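Local structure of N-terminal acetyltransferase B complex subunit MDM20 (Candida albicans, 5K04) at residues 109-120 against 128-139. The protein is the non-catalytic subunit of the NatB N-terminal acetyltransferase complex and probably serves as a helical scaffold for the catalytic subunit. Numbering follows the deposited sequence.
Sequences TETLCLSWFDNS and VFNRIFMYLNKN
Ile132 of helix 126-138 wedges between Trp116, Cys113, Ser120 and Phe117 of helix 109-120, a knob in a four-residue hole. From its CB two branches part. Ile132 CG2, anti to the backbone N, drops onto the neighbouring helix, 3.6 Å from Cys113 O. Ile132 CG1, anti to the carbonyl carbon (chi1 -67°), lies over the middle of one Trp116 indole face, nearest CD2, in a CH-pi contact 3.6 Å from the centroid of the six-membered ring. At the tip, Ile132 CD1 lies 3.6 Å from both Phe117 CA and Trp116 CG, with Ser120 OG, which hydrogen-bonds back to Trp116 O, a little farther off. Trp116 returns the wedge, its indole set among Val128, Arg131, Ile132 and Tyr135, the Tyr135 ring carbon CD2 lying at its edge; Tyr98 of helix 91-104 stacks on the indole. Segments 109-120 and 128-138 run antiparallel (166°), their axes 9.3 Å apart at closest approach, as a helical hairpin consistent with the TPR-like, all-helical architecture of this family. On one flank the Phe117 ring turns its edge to the face of Phe129 in a T-shaped pair, planes at 82°, with Phe117 CE1 3.4 Å from Phe129 CE2. Phe133 brings CZ over a face of Phe117, its ring inclined, and Phe484 meets Phe117 edge-to-face from a distant part of the chain. Nearer the start of helix 109-120, Leu136 fits its CD1 against the backbone at Glu110 CA, 3.5 Å away, and against Cys113 CB. At that end poorly ordered Asn139 donates from ND2 to Thr109 OG1 (3.1 Å), a hydroxyl also hydrogen-bonded to Pro106 O.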
loop_
_atom_site.group_PDB
_atom_site.type_symbol
_atom_site.label_atom_id
_atom_site.label_comp_id
_atom_site.label_asym_id
_atom_site.label_seq_id
_atom_site.Cartn_x
_atom_site.Cartn_y
_atom_site.Cartn_z
ATOM N N THR A 109 -20.527 -16.315 -27.433
ATOM C CA THR A 109 -19.168 -15.784 -27.381
ATOM C C THR A 109 -19.011 -14.710 -26.312
ATOM O O THR A 109 -18.087 -14.771 -25.491
ATOM C CB THR A 109 -18.784 -15.224 -28.750
ATOM O OG1 THR A 109 -18.719 -16.301 -29.696
ATOM C CG2 THR A 109 -17.430 -14.525 -28.665
ATOM N N GLU A 110 -19.899 -13.711 -26.312
ATOM C CA GLU A 110 -19.793 -12.633 -25.335
ATOM C C GLU A 110 -19.897 -13.180 -23.911
ATOM O O GLU A 110 -19.001 -12.967 -23.085
ATOM C CB GLU A 110 -20.863 -11.562 -25.598
ATOM C CG GLU A 110 -20.639 -10.276 -24.778
ATOM C CD GLU A 110 -21.659 -9.173 -25.029
ATOM O OE1 GLU A 110 -22.830 -9.477 -25.330
ATOM O OE2 GLU A 110 -21.278 -7.988 -24.899
ATOM N N THR A 111 -20.963 -13.933 -23.634
ATOM C CA THR A 111 -21.201 -14.479 -22.296
ATOM C C THR A 111 -20.057 -15.381 -21.834
ATOM O O THR A 111 -19.623 -15.300 -20.678
ATOM C CB THR A 111 -22.528 -15.243 -22.293
ATOM O OG1 THR A 111 -23.568 -14.385 -22.781
ATOM C CG2 THR A 111 -22.892 -15.684 -20.893
ATOM N N LEU A 112 -19.565 -16.258 -22.720
ATOM C CA LEU A 112 -18.440 -17.110 -22.357
ATOM C C LEU A 112 -17.190 -16.277 -22.088
ATOM O O LEU A 112 -16.502 -16.479 -21.082
ATOM C CB LEU A 112 -18.168 -18.132 -23.457
ATOM C CG LEU A 112 -19.148 -19.280 -23.677
ATOM C CD1 LEU A 112 -18.760 -20.030 -24.938
ATOM C CD2 LEU A 112 -19.180 -20.218 -22.476
ATOM N N CYS A 113 -16.902 -15.322 -22.977
ATOM C CA CYS A 113 -15.697 -14.511 -22.851
ATOM C C CYS A 113 -15.710 -13.688 -21.565
ATOM O O CYS A 113 -14.680 -13.573 -20.893
ATOM C CB CYS A 113 -15.543 -13.619 -24.087
ATOM S SG CYS A 113 -14.965 -14.463 -25.566
ATOM N N LEU A 114 -16.883 -13.171 -21.164
ATOM C CA LEU A 114 -16.954 -12.349 -19.952
ATOM C C LEU A 114 -16.760 -13.183 -18.691
ATOM O O LEU A 114 -16.143 -12.716 -17.728
ATOM C CB LEU A 114 -18.286 -11.589 -19.889
ATOM C CG LEU A 114 -18.462 -10.523 -20.986
ATOM C CD1 LEU A 114 -19.785 -9.776 -20.867
ATOM C CD2 LEU A 114 -17.287 -9.541 -21.040
ATOM N N SER A 115 -17.296 -14.411 -18.669
ATOM C CA SER A 115 -17.017 -15.340 -17.568
ATOM C C SER A 115 -15.529 -15.685 -17.516
ATOM O O SER A 115 -14.892 -15.607 -16.462
ATOM C CB SER A 115 -17.876 -16.602 -17.739
ATOM O OG SER A 115 -17.433 -17.677 -16.935
ATOM N N TRP A 116 -14.969 -16.077 -18.670
ATOM C CA TRP A 116 -13.535 -16.293 -18.834
ATOM C C TRP A 116 -12.724 -15.130 -18.280
ATOM O O TRP A 116 -11.744 -15.321 -17.555
ATOM C CB TRP A 116 -13.242 -16.479 -20.325
ATOM C CG TRP A 116 -11.932 -17.078 -20.640
ATOM C CD1 TRP A 116 -10.980 -17.494 -19.751
ATOM C CD2 TRP A 116 -11.414 -17.358 -21.948
ATOM N NE1 TRP A 116 -9.902 -18.012 -20.425
ATOM C CE2 TRP A 116 -10.140 -17.933 -21.775
ATOM C CE3 TRP A 116 -11.894 -17.155 -23.242
ATOM C CZ2 TRP A 116 -9.344 -18.314 -22.854
ATOM C CZ3 TRP A 116 -11.109 -17.540 -24.315
ATOM C CH2 TRP A 116 -9.848 -18.116 -24.116
ATOM N N PHE A 117 -13.121 -13.909 -18.630
ATOM C CA PHE A 117 -12.362 -12.726 -18.247
ATOM C C PHE A 117 -12.512 -12.439 -16.758
ATOM O O PHE A 117 -11.520 -12.210 -16.060
ATOM C CB PHE A 117 -12.825 -11.538 -19.099
ATOM C CG PHE A 117 -12.262 -10.213 -18.673
ATOM C CD1 PHE A 117 -10.892 -9.976 -18.701
ATOM C CD2 PHE A 117 -13.107 -9.196 -18.265
ATOM C CE1 PHE A 117 -10.379 -8.747 -18.306
ATOM C CE2 PHE A 117 -12.604 -7.965 -17.878
ATOM C CZ PHE A 117 -11.233 -7.740 -17.898
ATOM N N ASP A 118 -13.754 -12.459 -16.260
ATOM C CA ASP A 118 -14.009 -12.192 -14.846
ATOM C C ASP A 118 -13.290 -13.191 -13.955
ATOM O O ASP A 118 -12.783 -12.829 -12.892
ATOM C CB ASP A 118 -15.509 -12.220 -14.569
ATOM C CG ASP A 118 -16.226 -11.034 -15.180
ATOM O OD1 ASP A 118 -15.544 -10.169 -15.770
ATOM O OD2 ASP A 118 -17.462 -10.957 -15.068
ATOM N N ASN A 119 -13.229 -14.451 -14.379
ATOM C CA ASN A 119 -12.522 -15.461 -13.612
ATOM C C ASN A 119 -11.015 -15.355 -13.785
ATOM O O ASN A 119 -10.274 -15.803 -12.911
ATOM C CB ASN A 119 -13.013 -16.857 -14.012
ATOM C CG ASN A 119 -14.462 -17.124 -13.563
ATOM O OD1 ASN A 119 -15.312 -17.528 -14.353
ATOM N ND2 ASN A 119 -14.734 -16.893 -12.288
ATOM N N SER A 120 -10.552 -14.743 -14.879
ATOM C CA SER A 120 -9.134 -14.669 -15.193
ATOM C C SER A 120 -8.435 -13.499 -14.528
ATOM O O SER A 120 -7.202 -13.485 -14.499
ATOM C CB SER A 120 -8.909 -14.567 -16.714
ATOM O OG SER A 120 -9.217 -15.788 -17.372
ATOM N N VAL A 128 -3.770 -14.030 -21.825
ATOM C CA VAL A 128 -5.146 -14.499 -21.715
ATOM C C VAL A 128 -6.124 -13.348 -21.938
ATOM O O VAL A 128 -7.071 -13.476 -22.721
ATOM C CB VAL A 128 -5.360 -15.189 -20.357
ATOM C CG1 VAL A 128 -6.824 -15.253 -20.018
ATOM C CG2 VAL A 128 -4.785 -16.592 -20.408
ATOM N N PHE A 129 -5.902 -12.203 -21.272
ATOM C CA PHE A 129 -6.727 -11.025 -21.522
ATOM C C PHE A 129 -6.826 -10.749 -23.015
ATOM O O PHE A 129 -7.918 -10.573 -23.566
ATOM C CB PHE A 129 -6.141 -9.792 -20.822
ATOM C CG PHE A 129 -6.439 -9.699 -19.351
ATOM C CD1 PHE A 129 -6.296 -10.796 -18.519
ATOM C CD2 PHE A 129 -6.813 -8.481 -18.790
ATOM C CE1 PHE A 129 -6.549 -10.695 -17.157
ATOM C CE2 PHE A 129 -7.071 -8.370 -17.432
ATOM C CZ PHE A 129 -6.938 -9.481 -16.614
ATOM N N ASN A 130 -5.669 -10.702 -23.681
ATOM C CA ASN A 130 -5.611 -10.389 -25.098
ATOM C C ASN A 130 -6.242 -11.497 -25.933
ATOM O O ASN A 130 -6.890 -11.223 -26.949
ATOM C CB ASN A 130 -4.153 -10.163 -25.499
ATOM C CG ASN A 130 -3.973 -10.063 -26.984
ATOM O OD1 ASN A 130 -3.800 -11.068 -27.673
ATOM N ND2 ASN A 130 -4.020 -8.836 -27.495
ATOM N N ARG A 131 -6.072 -12.749 -25.510
ATOM C CA ARG A 131 -6.747 -13.845 -26.190
ATOM C C ARG A 131 -8.260 -13.760 -26.012
ATOM O O ARG A 131 -9.015 -13.972 -26.966
ATOM C CB ARG A 131 -6.216 -15.189 -25.688
ATOM C CG ARG A 131 -6.808 -16.377 -26.443
ATOM C CD ARG A 131 -5.757 -17.451 -26.729
ATOM N NE ARG A 131 -5.292 -18.120 -25.517
ATOM C CZ ARG A 131 -4.055 -18.041 -25.038
ATOM N NH1 ARG A 131 -3.133 -17.324 -25.669
ATOM N NH2 ARG A 131 -3.739 -18.687 -23.925
ATOM N N ILE A 132 -8.725 -13.455 -24.798
ATOM C CA ILE A 132 -10.162 -13.308 -24.575
ATOM C C ILE A 132 -10.711 -12.200 -25.452
ATOM O O ILE A 132 -11.723 -12.363 -26.144
ATOM C CB ILE A 132 -10.458 -13.019 -23.098
ATOM C CG1 ILE A 132 -10.103 -14.234 -22.252
ATOM C CG2 ILE A 132 -11.927 -12.607 -22.929
ATOM C CD1 ILE A 132 -10.084 -13.938 -20.763
ATOM N N PHE A 133 -10.037 -11.053 -25.431
ATOM C CA PHE A 133 -10.479 -9.907 -26.197
ATOM C C PHE A 133 -10.425 -10.173 -27.697
ATOM O O PHE A 133 -11.241 -9.631 -28.451
ATOM C CB PHE A 133 -9.627 -8.704 -25.796
ATOM C CG PHE A 133 -9.811 -8.298 -24.355
ATOM C CD1 PHE A 133 -10.938 -8.685 -23.649
ATOM C CD2 PHE A 133 -8.871 -7.526 -23.707
ATOM C CE1 PHE A 133 -11.120 -8.311 -22.312
ATOM C CE2 PHE A 133 -9.046 -7.147 -22.376
ATOM C CZ PHE A 133 -10.168 -7.550 -21.681
ATOM N N MET A 134 -9.500 -11.022 -28.145
ATOM C CA MET A 134 -9.451 -11.379 -29.558
ATOM C C MET A 134 -10.730 -12.099 -29.986
ATOM O O MET A 134 -11.360 -11.730 -30.984
ATOM C CB MET A 134 -8.210 -12.236 -29.843
ATOM C CG MET A 134 -7.985 -12.583 -31.340
ATOM S SD MET A 134 -8.921 -13.983 -31.912
ATOM C CE MET A 134 -8.057 -15.215 -30.975
ATOM N N TYR A 135 -11.121 -13.143 -29.246
ATOM C CA TYR A 135 -12.375 -13.837 -29.546
ATOM C C TYR A 135 -13.566 -12.894 -29.430
ATOM O O TYR A 135 -14.475 -12.911 -30.266
ATOM C CB TYR A 135 -12.564 -15.027 -28.606
ATOM C CG TYR A 135 -11.727 -16.238 -28.948
ATOM C CD1 TYR A 135 -12.058 -17.042 -30.025
ATOM C CD2 TYR A 135 -10.624 -16.595 -28.175
ATOM C CE1 TYR A 135 -11.312 -18.171 -30.345
ATOM C CE2 TYR A 135 -9.867 -17.729 -28.487
ATOM C CZ TYR A 135 -10.220 -18.509 -29.581
ATOM O OH TYR A 135 -9.495 -19.626 -29.922
ATOM N N LEU A 136 -13.566 -12.056 -28.402
ATOM C CA LEU A 136 -14.702 -11.189 -28.137
ATOM C C LEU A 136 -14.843 -10.110 -29.204
ATOM O O LEU A 136 -15.949 -9.619 -29.459
ATOM C CB LEU A 136 -14.535 -10.577 -26.749
ATOM C CG LEU A 136 -15.720 -9.789 -26.209
ATOM C CD1 LEU A 136 -16.950 -10.682 -26.125
ATOM C CD2 LEU A 136 -15.368 -9.201 -24.856
ATOM N N ASN A 137 -13.743 -9.731 -29.829
ATOM C CA ASN A 137 -13.770 -8.711 -30.859
ATOM C C ASN A 137 -14.048 -9.288 -32.238
ATOM O O ASN A 137 -14.472 -8.551 -33.138
ATOM C CB ASN A 137 -12.440 -7.965 -30.864
ATOM C CG ASN A 137 -12.405 -6.859 -31.875
ATOM O OD1 ASN A 137 -13.129 -5.862 -31.750
ATOM N ND2 ASN A 137 -11.549 -7.015 -32.887
ATOM N N LYS A 138 -13.810 -10.584 -32.425
ATOM C CA LYS A 138 -14.113 -11.206 -33.703
ATOM C C LYS A 138 -15.617 -11.382 -33.848
ATOM O O LYS A 138 -16.232 -10.868 -34.790
ATOM C CB LYS A 138 -13.365 -12.536 -33.801
ATOM C CG LYS A 138 -13.425 -13.219 -35.150
ATOM C CD LYS A 138 -12.165 -14.036 -35.414
ATOM C CE LYS A 138 -10.909 -13.175 -35.315
ATOM N NZ LYS A 138 -10.975 -11.950 -36.181
ATOM N N ASN A 139 -16.230 -12.072 -32.890
ATOM C CA ASN A 139 -17.685 -12.144 -32.742
ATOM C C ASN A 139 -18.194 -10.999 -31.867
ATOM O O ASN A 139 -18.908 -11.192 -30.886
ATOM C CB ASN A 139 -18.088 -13.503 -32.173
ATOM C CG ASN A 139 -17.674 -14.679 -33.071
ATOM O OD1 ASN A 139 -17.531 -14.535 -34.289
ATOM N ND2 ASN A 139 -17.490 -15.852 -32.460
#